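PDB 4DH4: MIF from Toxoplasma gondii, which belongs to the macrophage migration inhibitory factor family, whose members are small cytokine-like proteins that assemble as trimers. Local coordinates for residues A[5-11]-A[42-48]; A[62-66]-A[103-107]. One frame throughout, in Å; residues are numbered along the deposited sequence. Where two conformers were deposited one is given.

Contact 1 (A[5-11]-A[42-48])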
loop_
_atom_site.group_PDB
_atom_site.type_symbol
_atom_site.label_atom_id
_atom_site.label_comp_id
_atom_site.label_asym_id
_atom_site.label_seq_id
_atom_site.Cartn_x
_atom_site.Cartn_y
_atom_site.Cartn_z
ATOM N N ILE A 5 -3.422 6.720 4.973
ATOM C CA ILE A 5 -2.356 7.675 5.294
ATOM C C ILE A 5 -1.173 6.939 5.932
ATOM O O ILE A 5 -1.336 6.239 6.936
ATOM C CB ILE A 5 -2.889 8.749 6.287
ATOM C CG1 ILE A 5 -4.072 9.511 5.673
ATOM C CG2 ILE A 5 -1.762 9.699 6.752
ATOM C CD1 ILE A 5 -4.891 10.311 6.676
ATOM N N PHE A 6 0.008 7.098 5.336
ATOM C CA PHE A 6 1.233 6.484 5.828
ATOM C C PHE A 6 2.173 7.589 6.292
ATOM O O PHE A 6 2.505 8.492 5.524
ATOM C CB PHE A 6 1.931 5.688 4.725
ATOM C CG PHE A 6 1.154 4.502 4.232
ATOM C CD1 PHE A 6 0.219 4.641 3.207
ATOM C CD2 PHE A 6 1.376 3.236 4.773
ATOM C CE1 PHE A 6 -0.495 3.540 2.742
ATOM C CE2 PHE A 6 0.669 2.121 4.316
ATOM C CZ PHE A 6 -0.270 2.274 3.300
ATOM N N CYS A 7 2.609 7.506 7.545
ATOM C CA CYS A 7 3.405 8.580 8.139
ATOM C C CYS A 7 4.227 8.035 9.313
ATOM O O CYS A 7 3.752 7.162 10.032
ATOM C CB CYS A 7 2.462 9.696 8.595
ATOM S SG CYS A 7 3.258 11.147 9.274
ATOM N N PRO A 8 5.477 8.512 9.478
ATOM C CA PRO A 8 6.289 8.046 10.614
ATOM C C PRO A 8 5.846 8.586 11.983
ATOM O O PRO A 8 6.261 8.041 13.015
ATOM C CB PRO A 8 7.709 8.518 10.271
ATOM C CG PRO A 8 7.558 9.583 9.263
ATOM C CD PRO A 8 6.218 9.435 8.595
ATOM N N VAL A 9 5.007 9.623 11.991
ATOM C CA VAL A 9 4.572 10.271 13.243
ATOM C C VAL A 9 3.832 9.292 14.165
ATOM O O VAL A 9 2.905 8.595 13.742
ATOM C CB VAL A 9 3.721 11.548 12.975
ATOM C CG1 VAL A 9 3.052 12.054 14.253
ATOM C CG2 VAL A 9 4.575 12.655 12.352
ATOM N N ALA A 10 4.264 9.235 15.424
ATOM C CA ALA A 10 3.636 8.375 16.416
ATOM C C ALA A 10 2.361 9.031 16.944
ATOM O O ALA A 10 2.325 9.542 18.070
ATOM C CB ALA A 10 4.614 8.065 17.556
ATOM N N ALA A 11 1.319 9.028 16.117
ATOM C CA ALA A 11 0.057 9.673 16.460
ATOM C C ALA A 11 -0.693 8.886 17.519
ATOM O O ALA A 11 -0.796 7.658 17.446
ATOM C CB ALA A 11 -0.808 9.848 15.220
ATOM N N TYR A 42 -5.007 4.975 9.193
ATOM C CA TYR A 42 -3.691 5.532 9.464
ATOM C C TYR A 42 -2.723 4.396 9.727
ATOM O O TYR A 42 -3.029 3.453 10.452
ATOM C CB TYR A 42 -3.726 6.488 10.665
ATOM C CG TYR A 42 -2.414 7.203 10.922
ATOM C CD1 TYR A 42 -1.504 6.723 11.868
ATOM C CD2 TYR A 42 -2.083 8.359 10.225
ATOM C CE1 TYR A 42 -0.296 7.382 12.109
ATOM C CE2 TYR A 42 -0.883 9.033 10.464
ATOM C CZ TYR A 42 0.008 8.537 11.402
ATOM O OH TYR A 42 1.196 9.199 11.639
ATOM N N SER A 43 -1.545 4.489 9.134
ATOM C CA SER A 43 -0.521 3.494 9.369
ATOM C C SER A 43 0.782 4.197 9.712
ATOM O O SER A 43 1.319 4.944 8.890
ATOM C CB SER A 43 -0.376 2.576 8.144
ATOM O OG SER A 43 0.722 1.688 8.302
ATOM N N GLN A 44 1.268 3.987 10.939
ATOM C CA GLN A 44 2.575 4.513 11.334
ATOM C C GLN A 44 3.651 3.665 10.669
ATOM O O GLN A 44 3.775 2.463 10.942
ATOM C CB GLN A 44 2.763 4.545 12.868
ATOM C CG GLN A 44 4.008 5.349 13.314
ATOM C CD GLN A 44 4.398 5.174 14.783
ATOM O OE1 GLN A 44 3.580 4.818 15.632
ATOM N NE2 GLN A 44 5.658 5.459 15.084
ATOM N N THR A 45 4.416 4.294 9.783
ATOM C CA THR A 45 5.523 3.629 9.126
ATOM C C THR A 45 6.728 3.613 10.065
ATOM O O THR A 45 6.688 4.197 11.158
ATOM C CB THR A 45 5.907 4.350 7.805
ATOM O OG1 THR A 45 6.337 5.687 8.094
ATOM C CG2 THR A 45 4.719 4.396 6.848
ATOM N N GLY A 46 7.790 2.934 9.643
ATOM C CA GLY A 46 9.116 3.205 10.180
ATOM C C GLY A 46 9.573 4.528 9.586
ATOM O O GLY A 46 8.758 5.419 9.316
ATOM N N GLN A 47 10.870 4.657 9.359
ATOM C CA GLN A 47 11.434 5.891 8.834
ATOM C C GLN A 47 10.901 6.215 7.446
ATOM O O GLN A 47 10.624 5.314 6.648
ATOM C CB GLN A 47 12.956 5.802 8.770
ATOM C CG GLN A 47 13.622 5.517 10.101
ATOM C CD GLN A 47 15.075 5.955 10.122
ATOM O OE1 GLN A 47 15.624 6.407 9.113
ATOM N NE2 GLN A 47 15.704 5.833 11.280
ATOM N N MET A 48 10.763 7.508 7.180
ATOM C CA MET A 48 10.431 8.003 5.851
ATOM C C MET A 48 11.320 9.193 5.516
ATOM O O MET A 48 11.633 10.015 6.390
ATOM C CB MET A 48 8.948 8.382 5.763
ATOM C CG MET A 48 8.008 7.192 5.504
ATOM S SD MET A 48 6.261 7.647 5.284
ATOM C CE MET A 48 6.390 8.900 4.024
HETATM O O HOH W 1 7.905 5.816 12.959
HETATM O O HOH W 2 0.630 5.885 15.708
#
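Strands 2-7 and 39-44, parallel strands of a beta-alpha-beta unit with helix 13-31, end side by side and bury 619 Å². The largest bump, the phenol of Tyr42, fills a hollow lined by Ile5 CG2 (3.7 Å from Tyr42 CD2), Cys7 CB (3.9 Å from CE2) and Ala11 CB (4.0 Å from CE1); Leu19 of helix 13-31 and Leu88 of helix 70-88 help to line it. On the other face Thr45 CG2 nudges the edge of the Phe6 ring, 3.7 Å from Phe6 CB. Farther on, Pro8 wedges into the bend of 45-48, its CB 3.4 Å from Gly46 O and its CD 3.8 Å from Met48 SD.

Backbone bonds set the register: Ser43 N to Ile5 O (2.8 Å), Cys7 N to Ser43 O (3.2 Å) and Thr45 N to Cys7 O (3.0 Å). Past the sheet, Tyr42 OH donates to Val9 O (2.8 Å), the carbonyl that opens the inverse gamma turn centred on Ala10, and a water joins Pro8 O, Gln44 NE2 and Thr45 O. The chemistry thus passes from parallel pairing and an apolar interior to side-chain and water bonds from the end of strand 39-44 that hold the loop following strand 2-7.

Contact 2 (A[62-66]-A[103-107])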
loop_
_atom_site.group_PDB
_atom_site.type_symbol
_atom_site.label_atom_id
_atom_site.label_comp_id
_atom_site.label_asym_id
_atom_site.label_seq_id
_atom_site.Cartn_x
_atom_site.Cartn_y
_atom_site.Cartn_z
ATOM N N VAL A 62 -5.267 7.344 -2.207
ATOM C CA VAL A 62 -6.727 7.382 -2.327
ATOM C C VAL A 62 -7.237 6.725 -3.612
ATOM O O VAL A 62 -6.734 6.989 -4.703
ATOM C CB VAL A 62 -7.346 8.813 -2.058
ATOM C CG1 VAL A 62 -6.304 9.908 -2.156
ATOM C CG2 VAL A 62 -8.579 9.095 -2.930
ATOM N N ALA A 63 -8.229 5.854 -3.445
ATOM C CA ALA A 63 -8.802 5.050 -4.539
ATOM C C ALA A 63 -10.313 5.206 -4.561
ATOM O O ALA A 63 -10.946 5.331 -3.516
ATOM C CB ALA A 63 -8.447 3.573 -4.360
ATOM N N SER A 64 -10.888 5.189 -5.759
ATOM C CA SER A 64 -12.328 5.291 -5.901
ATOM C C SER A 64 -12.753 4.611 -7.189
ATOM O O SER A 64 -11.966 4.506 -8.137
ATOM C CB SER A 64 -12.761 6.764 -5.923
ATOM O OG SER A 64 -14.180 6.864 -5.967
ATOM N N ILE A 65 -14.001 4.154 -7.218
ATOM C CA ILE A 65 -14.608 3.665 -8.454
ATOM C C ILE A 65 -15.157 4.890 -9.165
ATOM O O ILE A 65 -16.228 5.397 -8.824
ATOM C CB ILE A 65 -15.730 2.641 -8.195
ATOM C CG1 ILE A 65 -15.201 1.471 -7.358
ATOM C CG2 ILE A 65 -16.324 2.143 -9.533
ATOM C CD1 ILE A 65 -16.306 0.652 -6.680
ATOM N N GLY A 66 -14.395 5.381 -10.135
ATOM C CA GLY A 66 -14.721 6.648 -10.792
ATOM C C GLY A 66 -14.460 7.837 -9.884
ATOM O O GLY A 66 -14.143 7.675 -8.703
ATOM N N SER A 103 -11.928 0.097 -11.582
ATOM C CA SER A 103 -13.133 -0.408 -12.229
ATOM C C SER A 103 -14.028 -1.053 -11.166
ATOM O O SER A 103 -13.519 -1.541 -10.153
ATOM C CB SER A 103 -12.765 -1.432 -13.305
ATOM O OG SER A 103 -11.942 -0.850 -14.301
ATOM N N PRO A 104 -15.361 -1.048 -11.377
ATOM C CA PRO A 104 -16.248 -1.702 -10.400
ATOM C C PRO A 104 -15.888 -3.172 -10.135
ATOM O O PRO A 104 -15.939 -3.612 -8.990
ATOM C CB PRO A 104 -17.634 -1.590 -11.049
ATOM C CG PRO A 104 -17.537 -0.414 -11.945
ATOM C CD PRO A 104 -16.134 -0.453 -12.489
ATOM N N SER A 105 -15.501 -3.915 -11.173
ATOM C CA SER A 105 -15.139 -5.332 -11.004
ATOM C C SER A 105 -13.866 -5.545 -10.166
ATOM O O SER A 105 -13.623 -6.653 -9.692
ATOM C CB SER A 105 -14.962 -6.011 -12.363
ATOM O OG SER A 105 -13.842 -5.451 -13.029
ATOM N N GLU A 106 -13.071 -4.487 -9.991
ATOM C CA GLU A 106 -11.816 -4.554 -9.224
ATOM C C GLU A 106 -12.008 -4.249 -7.741
ATOM O O GLU A 106 -11.039 -4.152 -6.999
ATOM C CB GLU A 106 -10.784 -3.564 -9.787
ATOM C CG GLU A 106 -10.214 -3.961 -11.135
ATOM C CD GLU A 106 -9.430 -2.850 -11.810
ATOM O OE1 GLU A 106 -9.547 -1.671 -11.406
ATOM O OE2 GLU A 106 -8.692 -3.166 -12.767
ATOM N N TRP A 107 -13.253 -4.092 -7.308
ATOM C CA TRP A 107 -13.522 -3.672 -5.938
ATOM C C TRP A 107 -14.601 -4.562 -5.339
ATOM O O TRP A 107 -15.692 -4.694 -5.905
ATOM C CB TRP A 107 -13.965 -2.205 -5.924
ATOM C CG TRP A 107 -13.787 -1.495 -4.598
ATOM C CD1 TRP A 107 -14.263 -1.886 -3.377
ATOM C CD2 TRP A 107 -13.117 -0.245 -4.385
ATOM N NE1 TRP A 107 -13.907 -0.965 -2.413
ATOM C CE2 TRP A 107 -13.207 0.050 -3.007
ATOM C CE3 TRP A 107 -12.429 0.641 -5.224
ATOM C CZ2 TRP A 107 -12.641 1.209 -2.446
ATOM C CZ3 TRP A 107 -11.870 1.794 -4.669
ATOM C CH2 TRP A 107 -11.981 2.066 -3.294
#
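Trp107 points the edge of its six-membered ring at the backbone of Ala63 and Ser64, with Ile65 against it. Its CH2 comes within 3.4 Å of Ala63 O and its CZ3 within 3.7 Å of Ser64 N, both polar atoms lying at the ring edge. Ala63 CB is 3.9 Å from Trp107 CZ3. Ile65 reaches across to the same ring with its CG1, 3.6 Å from Trp107 CE3, while its CG2 turns to Pro104 and sits 3.7 Å from CG of that ring. Ile65 is thus the bump that enters the notch between proline and indole, and it gives up 95 Å² of the 263 Å² buried in all.

No hydrogen bond crosses between the segments; shape and apolar contact hold them. The notch is shaped by the 3-10 turn at 104-106, in which Glu106 N bonds to Ser103 O (3.0 Å) and Trp107 N to Pro104 O (3.2 Å). The Glu106 side chain closes the turn again through OE1, which accepts from Ser103 N at 3.0 Å. Ser64 OG donates to Gly66 O (2.9 Å).

Strand 58-65 pairs with strand 95-102 through Val62 and Ser64, and with strand 2-7 through Ala63. Phe114 meets the Trp107 ring nearly at right angles and also touches Ile65. From the third subunit, Tyr96 packs edge-to-face with Trp107, and Asn73 bonds to Ser105 O. The contact joins the outer part of the four-stranded sheet, 58-65 beside 95-102, to the segment whose Trp107 extends the third subunit's sheet as an antiparallel strand, the inter-subunit strand pairing of MIF-family trimers.

How the contacts relate
Contacts 1 and 2 lie on opposite sides of the chain's centre, 25 Å apart between centres, with nearest atoms about 7 Å apart, so they do not touch. One sheet connects them: strand 2-7 of contact 1 runs antiparallel beside strand 58-65 of contact 2, and the stack of Phe6 on Phe59 spans the two strands. Both also reach the third subunit, contact 1 through backbone hydrogen bonds of Tyr42 and contact 2 around Trp107. A sulfate ion, probably from the crystallisation liquor, lies about 4 Å from the side chain of Ala63 in contact 2. Ser64 also touches Pro1, the N-terminal proline around which relatives in the MIF family form a pocket.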